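Local coordinates for PUA domain-containing protein (Thermoplasma acidophilum DSM 1728, PDB 1Q7H) that is of unknown function but carries a PUA domain, the kind generally tied to RNA binding, and may therefore act on RNA, possibly in translation initiation, at residues A12-W16 against G28-E32; A39-Y43 against I149-P153; G46-V50 against Y61-Y65; R70-T74 against D99-K103. All blocks are in the same frame, centred on the assembly; numbering follows the deposited sequence.

Interaction 1: residues A12-W16 against G28-E32; sequences AKRIW and GESLE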
# COMPACT_ATOMS: atom_id res chain seq x y z
N ALA A 12 -4.07 5.23 -18.64
CA ALA A 12 -4.60 4.36 -17.60
C ALA A 12 -3.89 3.01 -17.62
O ALA A 12 -3.49 2.50 -16.58
CB ALA A 12 -6.10 4.15 -17.81
N LYS A 13 -3.72 2.46 -18.81
CA LYS A 13 -3.07 1.16 -18.95
C LYS A 13 -1.74 1.10 -18.21
O LYS A 13 -1.41 0.08 -17.61
CB LYS A 13 -2.86 0.84 -20.43
CG LYS A 13 -2.36 -0.57 -20.70
CD LYS A 13 -2.16 -0.78 -22.19
CE LYS A 13 -1.61 -2.17 -22.50
NZ LYS A 13 -2.56 -3.25 -22.08
N ARG A 14 -0.97 2.18 -18.25
CA ARG A 14 0.31 2.20 -17.56
C ARG A 14 0.12 1.98 -16.06
O ARG A 14 0.89 1.25 -15.43
CB ARG A 14 1.03 3.53 -17.79
CG ARG A 14 2.37 3.61 -17.07
CD ARG A 14 3.09 4.91 -17.36
NE ARG A 14 2.46 6.05 -16.71
CZ ARG A 14 2.76 6.48 -15.49
NH1 ARG A 14 3.70 5.86 -14.78
NH2 ARG A 14 2.14 7.54 -14.98
N ILE A 15 -0.89 2.62 -15.50
CA ILE A 15 -1.16 2.49 -14.08
C ILE A 15 -1.69 1.09 -13.77
O ILE A 15 -1.34 0.52 -12.74
CB ILE A 15 -2.18 3.55 -13.62
CG1 ILE A 15 -1.68 4.94 -14.01
CG2 ILE A 15 -2.35 3.48 -12.12
CD1 ILE A 15 -0.33 5.29 -13.45
N TRP A 16 -2.52 0.53 -14.66
CA TRP A 16 -3.05 -0.81 -14.43
C TRP A 16 -1.90 -1.81 -14.36
O TRP A 16 -1.87 -2.69 -13.50
CB TRP A 16 -3.99 -1.26 -15.55
CG TRP A 16 -5.14 -0.34 -15.83
CD1 TRP A 16 -5.70 0.57 -14.98
CD2 TRP A 16 -5.89 -0.27 -17.05
NE1 TRP A 16 -6.75 1.20 -15.59
CE2 TRP A 16 -6.89 0.71 -16.86
CE3 TRP A 16 -5.81 -0.94 -18.28
CZ2 TRP A 16 -7.81 1.03 -17.86
CZ3 TRP A 16 -6.72 -0.61 -19.27
CH2 TRP A 16 -7.71 0.36 -19.06
N GLY A 28 -8.89 -2.04 -17.06
CA GLY A 28 -10.17 -1.59 -17.57
C GLY A 28 -10.83 -0.46 -16.80
O GLY A 28 -11.79 0.13 -17.29
N GLU A 29 -10.34 -0.16 -15.61
CA GLU A 29 -10.93 0.92 -14.81
C GLU A 29 -10.46 2.29 -15.33
O GLU A 29 -9.27 2.50 -15.54
CB GLU A 29 -10.52 0.77 -13.35
CG GLU A 29 -10.79 -0.61 -12.76
CD GLU A 29 -12.07 -0.66 -11.93
OE1 GLU A 29 -12.81 0.34 -11.89
OE2 GLU A 29 -12.33 -1.73 -11.32
N SER A 30 -11.40 3.21 -15.56
CA SER A 30 -11.00 4.52 -16.04
C SER A 30 -10.55 5.32 -14.83
O SER A 30 -11.09 5.16 -13.73
CB SER A 30 -12.17 5.23 -16.75
OG SER A 30 -13.28 5.39 -15.91
N LEU A 31 -9.55 6.17 -15.02
CA LEU A 31 -8.98 6.95 -13.93
C LEU A 31 -8.97 8.46 -14.11
O LEU A 31 -8.85 8.97 -15.22
CB LEU A 31 -7.54 6.48 -13.71
CG LEU A 31 -7.28 4.97 -13.60
CD1 LEU A 31 -5.79 4.68 -13.71
CD2 LEU A 31 -7.83 4.45 -12.26
N GLU A 32 -9.10 9.19 -13.00
CA GLU A 32 -9.01 10.64 -13.03
C GLU A 32 -7.72 10.94 -12.29
O GLU A 32 -7.40 10.27 -11.32
CB GLU A 32 -10.15 11.30 -12.27
CG GLU A 32 -11.52 11.02 -12.79
CD GLU A 32 -12.56 11.77 -12.01
OE1 GLU A 32 -12.80 12.96 -12.32
OE2 GLU A 32 -13.12 11.19 -11.06
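The indole NE1 of Trp16 donates to the backbone O of Glu29 at 2.8 Å, the one hydrogen bond that crosses between the helix and the loop. The acceptor lies close to the plane of the indole, and the N-H reaches it in the carbonyl plane on a lone pair, yet the N-H...O angle is only 132°, so the bond is short but bent. Glu29 O is displaced toward the benzo edge, 3.1 Å from Trp16 CZ2, consistent with the bent bond.

The two faces of the indole are occupied by backbone. On one face lie Ala12 O and Lys13 N of the preceding helical turn; on the opposite face Gly28 is laid down, its CA 3.8 Å from the centroid of the six-membered ring in a CH-pi contact. Gly28 has a positive phi of 90°, a backbone shape that suits glycine. Trp16 can lie back over its own helix because CG is anti to the carbonyl carbon (chi1 -56°).

Helix 9-20 is thereby joined to the loop leading into strand 32-35, within the DUF1947 (pre-PUA) region, where the helix packs against an antiparallel sheet. One methyl of Leu31 does the apolar work: CD1 lies 3.8 Å from Ile15 CB and 4.1 Å from Ala12 CB, and also approaches the pyrrole side of Trp16 obliquely. Ile15 itself leads onward to Tyr42 of strand 40-44, while the carboxylate of Glu29 turns away from the helix and its OE2 hydrogen-bonds to the hydroxyl of Tyr65.

Interaction 2: residues A39-Y43 against I149-P153; sequences ASAYY and IRAFP
Phe152 lies along segment 39-43 from the root to the tip of its side chain. Its CB lies 3.1 Å from the hydroxyl OH of Tyr43, which comes up to the root of the ring; the two side chains run at about a right angle. At CG the partner changes to the methyl of Ala41, whose CB is 3.4 Å away and stands over one face of the phenyl ring. This is a CH-pi contact, with CB 3.5 Å from the ring centroid and 16° off the normal. Farther out the partner is Ala39, just ahead of strand 40-44: CE2 touches its methyl at 4.2 Å, and CZ ends against Ala39 O at 3.3 Å, the carbonyl oxygen lying in the ring plane at its edge.

Phe152 is the first residue to leave helical geometry after helix 147-151, and its ring packs the C-terminal end of the chain onto the antiparallel sheet of the N-terminal DUF1947 region, more than a hundred residues away in sequence. A chi1 of -64° swings the phenyl away from the carbonyl carbon and out to the strand, where Ala39 and Ala41, alternate residues whose CB atoms point the same way, offer it small methyls.

Tyr43 OH also lies 3.4 Å from the terminal carboxylate oxygen OXT of Pro153, at best a weak hydrogen bond. The Tyr43 ring also takes part in a cation-pi interaction with Lys4.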
# COMPACT_ATOMS: atom_id res chain seq x y z
N ALA A 39 3.05 15.34 -5.42
CA ALA A 39 2.46 14.02 -5.62
C ALA A 39 1.19 14.18 -6.46
O ALA A 39 0.58 15.25 -6.49
CB ALA A 39 2.12 13.38 -4.28
N SER A 40 0.81 13.10 -7.14
CA SER A 40 -0.39 13.07 -7.96
C SER A 40 -1.20 11.88 -7.48
O SER A 40 -0.66 10.97 -6.86
CB SER A 40 -0.02 12.88 -9.43
OG SER A 40 0.87 13.89 -9.86
N ALA A 41 -2.50 11.89 -7.75
CA ALA A 41 -3.34 10.79 -7.33
C ALA A 41 -4.27 10.38 -8.46
O ALA A 41 -4.74 11.22 -9.22
CB ALA A 41 -4.16 11.17 -6.09
N TYR A 42 -4.51 9.08 -8.56
CA TYR A 42 -5.40 8.54 -9.57
C TYR A 42 -6.64 8.04 -8.83
O TYR A 42 -6.55 7.20 -7.93
CB TYR A 42 -4.70 7.41 -10.32
CG TYR A 42 -3.45 7.88 -11.02
CD1 TYR A 42 -3.50 8.31 -12.35
CD2 TYR A 42 -2.22 7.93 -10.35
CE1 TYR A 42 -2.35 8.78 -13.00
CE2 TYR A 42 -1.08 8.40 -10.99
CZ TYR A 42 -1.15 8.83 -12.31
OH TYR A 42 -0.03 9.32 -12.93
N TYR A 43 -7.79 8.59 -9.20
CA TYR A 43 -9.07 8.26 -8.59
C TYR A 43 -9.90 7.30 -9.41
O TYR A 43 -9.84 7.29 -10.65
CB TYR A 43 -9.92 9.53 -8.42
CG TYR A 43 -9.40 10.57 -7.44
CD1 TYR A 43 -10.09 10.84 -6.26
CD2 TYR A 43 -8.25 11.30 -7.72
CE1 TYR A 43 -9.64 11.81 -5.38
CE2 TYR A 43 -7.80 12.28 -6.84
CZ TYR A 43 -8.50 12.53 -5.67
OH TYR A 43 -8.05 13.49 -4.80
N ILE A 149 -3.79 11.22 1.84
CA ILE A 149 -5.25 11.24 1.89
C ILE A 149 -5.81 12.62 2.21
O ILE A 149 -6.87 12.99 1.71
CB ILE A 149 -5.77 10.18 2.90
CG1 ILE A 149 -5.86 8.82 2.20
CG2 ILE A 149 -7.15 10.57 3.47
CD1 ILE A 149 -6.20 7.69 3.12
N ARG A 150 -5.11 13.39 3.04
CA ARG A 150 -5.58 14.73 3.38
C ARG A 150 -5.41 15.64 2.17
O ARG A 150 -6.19 16.56 1.95
CB ARG A 150 -4.81 15.31 4.58
CG ARG A 150 -5.04 14.59 5.91
CD ARG A 150 -4.46 15.39 7.08
NE ARG A 150 -3.04 15.69 6.92
CZ ARG A 150 -2.05 14.89 7.34
NH1 ARG A 150 -2.31 13.75 7.95
NH2 ARG A 150 -0.78 15.25 7.12
N ALA A 151 -4.38 15.36 1.37
CA ALA A 151 -4.12 16.16 0.17
C ALA A 151 -5.03 15.79 -1.00
O ALA A 151 -5.28 16.62 -1.87
CB ALA A 151 -2.67 16.00 -0.24
N PHE A 152 -5.52 14.56 -1.03
CA PHE A 152 -6.37 14.12 -2.13
C PHE A 152 -7.71 13.62 -1.65
O PHE A 152 -8.00 12.43 -1.72
CB PHE A 152 -5.67 13.04 -2.93
CG PHE A 152 -4.42 13.51 -3.59
CD1 PHE A 152 -4.49 14.39 -4.67
CD2 PHE A 152 -3.18 13.13 -3.11
CE1 PHE A 152 -3.33 14.88 -5.26
CE2 PHE A 152 -2.01 13.62 -3.69
CZ PHE A 152 -2.09 14.50 -4.77
N PRO A 153 -8.55 14.53 -1.15
CA PRO A 153 -9.88 14.19 -0.64
C PRO A 153 -10.67 13.37 -1.66
O PRO A 153 -11.16 12.29 -1.28
CB PRO A 153 -10.51 15.56 -0.39
CG PRO A 153 -9.33 16.41 -0.03
CD PRO A 153 -8.31 15.98 -1.07
OXT PRO A 153 -10.77 13.82 -2.83

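Interaction 3: residues G46-V50 against Y61-Y65; sequences GKPMV and YLLNY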
# COMPACT_ATOMS: atom_id res chain seq x y z
N GLY A 46 -14.35 8.63 -7.58
CA GLY A 46 -14.29 9.60 -6.50
C GLY A 46 -13.34 9.33 -5.33
O GLY A 46 -13.22 10.16 -4.44
N LYS A 47 -12.69 8.17 -5.32
CA LYS A 47 -11.75 7.86 -4.24
C LYS A 47 -10.32 7.74 -4.77
O LYS A 47 -10.10 7.22 -5.86
CB LYS A 47 -12.14 6.56 -3.54
CG LYS A 47 -13.25 6.70 -2.50
CD LYS A 47 -13.15 5.60 -1.44
CE LYS A 47 -13.61 4.23 -1.95
NZ LYS A 47 -15.09 4.04 -1.82
N PRO A 48 -9.33 8.24 -4.01
CA PRO A 48 -7.95 8.12 -4.49
C PRO A 48 -7.52 6.66 -4.41
O PRO A 48 -7.62 6.03 -3.36
CB PRO A 48 -7.18 9.04 -3.53
CG PRO A 48 -7.97 8.96 -2.26
CD PRO A 48 -9.40 9.03 -2.77
N MSE A 49 -7.04 6.12 -5.53
CA MSE A 49 -6.64 4.72 -5.59
C MSE A 49 -5.14 4.46 -5.73
O MSE A 49 -4.62 3.46 -5.22
CB MSE A 49 -7.40 4.05 -6.74
CG MSE A 49 -8.91 4.09 -6.54
SE MSE A 49 -9.49 2.92 -5.09
CE MSE A 49 -11.41 3.07 -5.26
N VAL A 50 -4.43 5.35 -6.42
CA VAL A 50 -2.99 5.19 -6.58
C VAL A 50 -2.31 6.54 -6.41
O VAL A 50 -2.72 7.53 -7.02
CB VAL A 50 -2.63 4.64 -7.98
CG1 VAL A 50 -1.13 4.42 -8.07
CG2 VAL A 50 -3.37 3.34 -8.24
N TYR A 61 -7.52 2.33 0.19
CA TYR A 61 -8.84 2.08 -0.39
C TYR A 61 -8.69 1.08 -1.52
O TYR A 61 -9.51 0.17 -1.66
CB TYR A 61 -9.48 3.35 -0.93
CG TYR A 61 -9.55 4.48 0.07
CD1 TYR A 61 -9.81 4.22 1.41
CD2 TYR A 61 -9.36 5.80 -0.33
CE1 TYR A 61 -9.86 5.26 2.35
CE2 TYR A 61 -9.40 6.84 0.58
CZ TYR A 61 -9.65 6.57 1.92
OH TYR A 61 -9.69 7.61 2.81
N LEU A 62 -7.66 1.25 -2.35
CA LEU A 62 -7.45 0.32 -3.45
C LEU A 62 -7.10 -1.06 -2.89
O LEU A 62 -7.59 -2.07 -3.38
CB LEU A 62 -6.34 0.80 -4.38
CG LEU A 62 -6.00 -0.18 -5.52
CD1 LEU A 62 -7.27 -0.50 -6.32
CD2 LEU A 62 -4.95 0.42 -6.43
N LEU A 63 -6.27 -1.10 -1.86
CA LEU A 63 -5.89 -2.38 -1.27
C LEU A 63 -7.12 -3.18 -0.82
O LEU A 63 -7.15 -4.41 -0.90
CB LEU A 63 -4.95 -2.17 -0.09
CG LEU A 63 -3.52 -1.68 -0.38
CD1 LEU A 63 -2.76 -1.62 0.93
CD2 LEU A 63 -2.82 -2.61 -1.34
N ASN A 64 -8.14 -2.47 -0.36
CA ASN A 64 -9.34 -3.14 0.12
C ASN A 64 -10.37 -3.37 -0.97
O ASN A 64 -11.27 -4.19 -0.80
CB ASN A 64 -9.94 -2.36 1.29
CG ASN A 64 -9.09 -2.49 2.55
OD1 ASN A 64 -8.58 -1.50 3.09
ND2 ASN A 64 -8.94 -3.72 3.01
N TYR A 65 -10.23 -2.66 -2.08
CA TYR A 65 -11.14 -2.82 -3.21
C TYR A 65 -10.65 -3.96 -4.11
O TYR A 65 -11.44 -4.76 -4.61
CB TYR A 65 -11.21 -1.50 -4.00
CG TYR A 65 -11.85 -1.61 -5.36
CD1 TYR A 65 -13.10 -2.22 -5.52
CD2 TYR A 65 -11.23 -1.08 -6.49
CE1 TYR A 65 -13.71 -2.29 -6.77
CE2 TYR A 65 -11.84 -1.14 -7.75
CZ TYR A 65 -13.08 -1.74 -7.88
OH TYR A 65 -13.70 -1.81 -9.11
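A classic beta bulge in strand 47-52, where Met49 and Val50 both face Tyr42 of the neighbouring strand, is the place where helix 60-65 rests on the antiparallel sheet of the DUF1947 region. The short segments 47-50 and 61-65 cross at -82°, nearly perpendicular, with their axes 7.9 Å apart at closest approach.

Met49, a selenomethionine in this crystal, carries the middle. Its chain is bent at chi2 (-70°), which turns SE toward the start of the helix: SE lies 3.9 Å from Leu62 CB and 4.2 Å from Tyr61 CB. The terminal methyl goes on to Tyr65, CE standing 4.3 Å from CD2 of that ring in an oblique approach. Leu62 answers from the helix side. Its CB and CD2 both come close to the carbonyl oxygen of Met49, and CD2 also touches CG2 of Val50 at 3.8 Å, the two side chains lying side by side and pointing the same way.

Tyr61 handles the outer end. Lys47 passes across it at about a right angle, placing CD over one face of the ring, 4.0 Å from CD2. Pro48 offers its ring carbon CG to Tyr61 CE2 at 3.8 Å, while Pro48 O lies at the ring's edge.

No hydrogen bond runs directly between strand and helix here. A polar link runs through Ser59, whose OG bonds to both Pro48 O and Leu62 N, in addition to a backbone hydrogen bond between Ser59 and Met49. The direct contact is van der Waals packing, largely apolar but with the carbonyl oxygens of Pro48 and Met49 against carbon.

Interaction 4: residues R70-T74 against D99-K103; sequences RNIVT and DSIRK
Ile101 sends CD1 to CG2 of Val73 at 3.7 Å, the two side chains meeting at about a right angle. The same methyl lies 3.8 Å from Asn71 CA and also nears the carbonyl O of Ile72, so the tip of Ile101 runs along the backbone as well as against a side chain. Rotation about the first side-chain bond (chi1 -73°) sets CG1 opposite the carbonyl carbon and brings the branch ending in CD1 round to the strand, although the CB of Ile101 does not itself point there.

The place is the entry of strand 72-75 into the mixed sheet of the PUA domain, packed against the loop that connects strands 94-97 and 106-111. Ile101 and Val73 both also touch Ile107 of strand 106-111, which carries this hydrophobic patch on into the domain.

Polar contact between the segments is made through water. Water 1 donates to Asn71 OD1 at 2.8 Å and to Ser100 OG at 2.9 Å, and accepts weakly from Arg70 NH2. Water 2 accepts from Arg70 NE at 2.9 Å, lying in the guanidinium plane, and gives its own proton to Ser100 OG. The serine hydroxyl thus receives both waters while bonding to Asp98 OD1, and the amide of Asn71 is fixed at its other end by ND2 to Met106 O.

Within the loop, Arg102 folds back over the preceding residues: NH1 donates to Asp99 O at a nearly straight 167° and to Ile101 O at 2.8 Å, the latter from above the carbonyl plane.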
# COMPACT_ATOMS: atom_id res chain seq x y z
N ARG A 70 0.52 -10.54 -3.56
CA ARG A 70 1.86 -10.78 -3.05
C ARG A 70 2.29 -9.66 -2.13
O ARG A 70 1.65 -8.61 -2.09
CB ARG A 70 2.87 -10.93 -4.20
CG ARG A 70 2.87 -9.78 -5.22
CD ARG A 70 3.71 -10.12 -6.46
NE ARG A 70 5.15 -10.10 -6.19
CZ ARG A 70 5.95 -9.04 -6.35
NH1 ARG A 70 5.46 -7.88 -6.79
NH2 ARG A 70 7.24 -9.13 -6.06
N ASN A 71 3.36 -9.92 -1.38
CA ASN A 71 3.94 -8.96 -0.45
C ASN A 71 3.02 -8.55 0.67
O ASN A 71 3.08 -7.42 1.14
CB ASN A 71 4.43 -7.73 -1.21
CG ASN A 71 5.55 -8.06 -2.18
OD1 ASN A 71 5.83 -9.23 -2.44
ND2 ASN A 71 6.20 -7.03 -2.72
N ILE A 72 2.18 -9.48 1.11
CA ILE A 72 1.25 -9.20 2.19
C ILE A 72 1.86 -9.53 3.55
O ILE A 72 2.57 -10.52 3.71
CB ILE A 72 -0.04 -10.02 2.01
CG1 ILE A 72 -0.78 -9.57 0.76
CG2 ILE A 72 -0.94 -9.84 3.21
CD1 ILE A 72 -1.87 -10.55 0.34
N VAL A 73 1.57 -8.68 4.53
CA VAL A 73 2.06 -8.85 5.88
C VAL A 73 0.89 -8.68 6.82
O VAL A 73 0.19 -7.67 6.78
CB VAL A 73 3.13 -7.78 6.23
CG1 VAL A 73 3.62 -7.98 7.65
CG2 VAL A 73 4.28 -7.87 5.24
N THR A 74 0.66 -9.68 7.67
CA THR A 74 -0.44 -9.64 8.61
C THR A 74 0.06 -9.33 10.01
O THR A 74 0.99 -9.98 10.50
CB THR A 74 -1.19 -10.97 8.62
OG1 THR A 74 -1.62 -11.25 7.29
CG2 THR A 74 -2.41 -10.92 9.56
N ASP A 99 6.61 -15.20 2.23
CA ASP A 99 8.01 -15.55 2.47
C ASP A 99 8.96 -15.12 1.38
O ASP A 99 10.16 -15.36 1.48
CB ASP A 99 8.18 -17.06 2.77
CG ASP A 99 7.67 -17.95 1.65
OD1 ASP A 99 7.84 -17.60 0.47
OD2 ASP A 99 7.10 -19.02 1.97
N SER A 100 8.45 -14.46 0.35
CA SER A 100 9.33 -14.02 -0.72
C SER A 100 9.73 -12.56 -0.52
O SER A 100 10.49 -12.01 -1.31
CB SER A 100 8.66 -14.22 -2.08
OG SER A 100 7.63 -13.29 -2.29
N ILE A 101 9.23 -11.93 0.54
CA ILE A 101 9.55 -10.53 0.82
C ILE A 101 11.02 -10.33 1.18
O ILE A 101 11.60 -11.05 2.00
CB ILE A 101 8.65 -9.96 1.96
CG1 ILE A 101 7.22 -9.74 1.45
CG2 ILE A 101 9.19 -8.64 2.45
CD1 ILE A 101 6.18 -9.57 2.56
N ARG A 102 11.63 -9.33 0.55
CA ARG A 102 13.02 -9.00 0.77
C ARG A 102 13.13 -7.52 1.11
O ARG A 102 12.26 -6.71 0.75
CB ARG A 102 13.85 -9.28 -0.49
CG ARG A 102 13.88 -10.74 -0.90
CD ARG A 102 14.63 -11.58 0.12
NE ARG A 102 14.58 -13.00 -0.19
CZ ARG A 102 13.63 -13.84 0.21
NH1 ARG A 102 12.63 -13.41 0.96
NH2 ARG A 102 13.68 -15.12 -0.14
N LYS A 103 14.20 -7.17 1.81
CA LYS A 103 14.44 -5.78 2.19
C LYS A 103 14.31 -4.92 0.94
O LYS A 103 14.89 -5.22 -0.09
CB LYS A 103 15.84 -5.65 2.79
CG LYS A 103 16.14 -4.26 3.32
CD LYS A 103 17.33 -4.26 4.26
CE LYS A 103 17.50 -2.90 4.92
NZ LYS A 103 18.52 -2.93 6.00
O HOH W 1 8.01 -10.67 -3.50
O HOH W 2 6.34 -12.40 -4.89

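Overall arrangement
Interactions 1, 2 and 3 form one continuous cluster around the N-terminal sheet, while interaction 4 stands apart in the PUA domain. Interactions 2 and 3 have centres about 10 Å apart and share neighbouring strands, joined by Tyr42 O to Met49 N at 2.7 Å. Interaction 1 reaches interaction 2 through Glu32 O and Tyr43 N, also 2.7 Å apart, and interaction 3 through packing of Ile15 CG2 on Val50 CG2 at 4.0 Å. Interaction 4 touches none of them: its nearest atoms lie about 8 Å from interaction 3 and about 17 Å from interaction 2. The chain returns from the PUA domain to close interaction 2, bringing its C-terminus back to the N-terminal region.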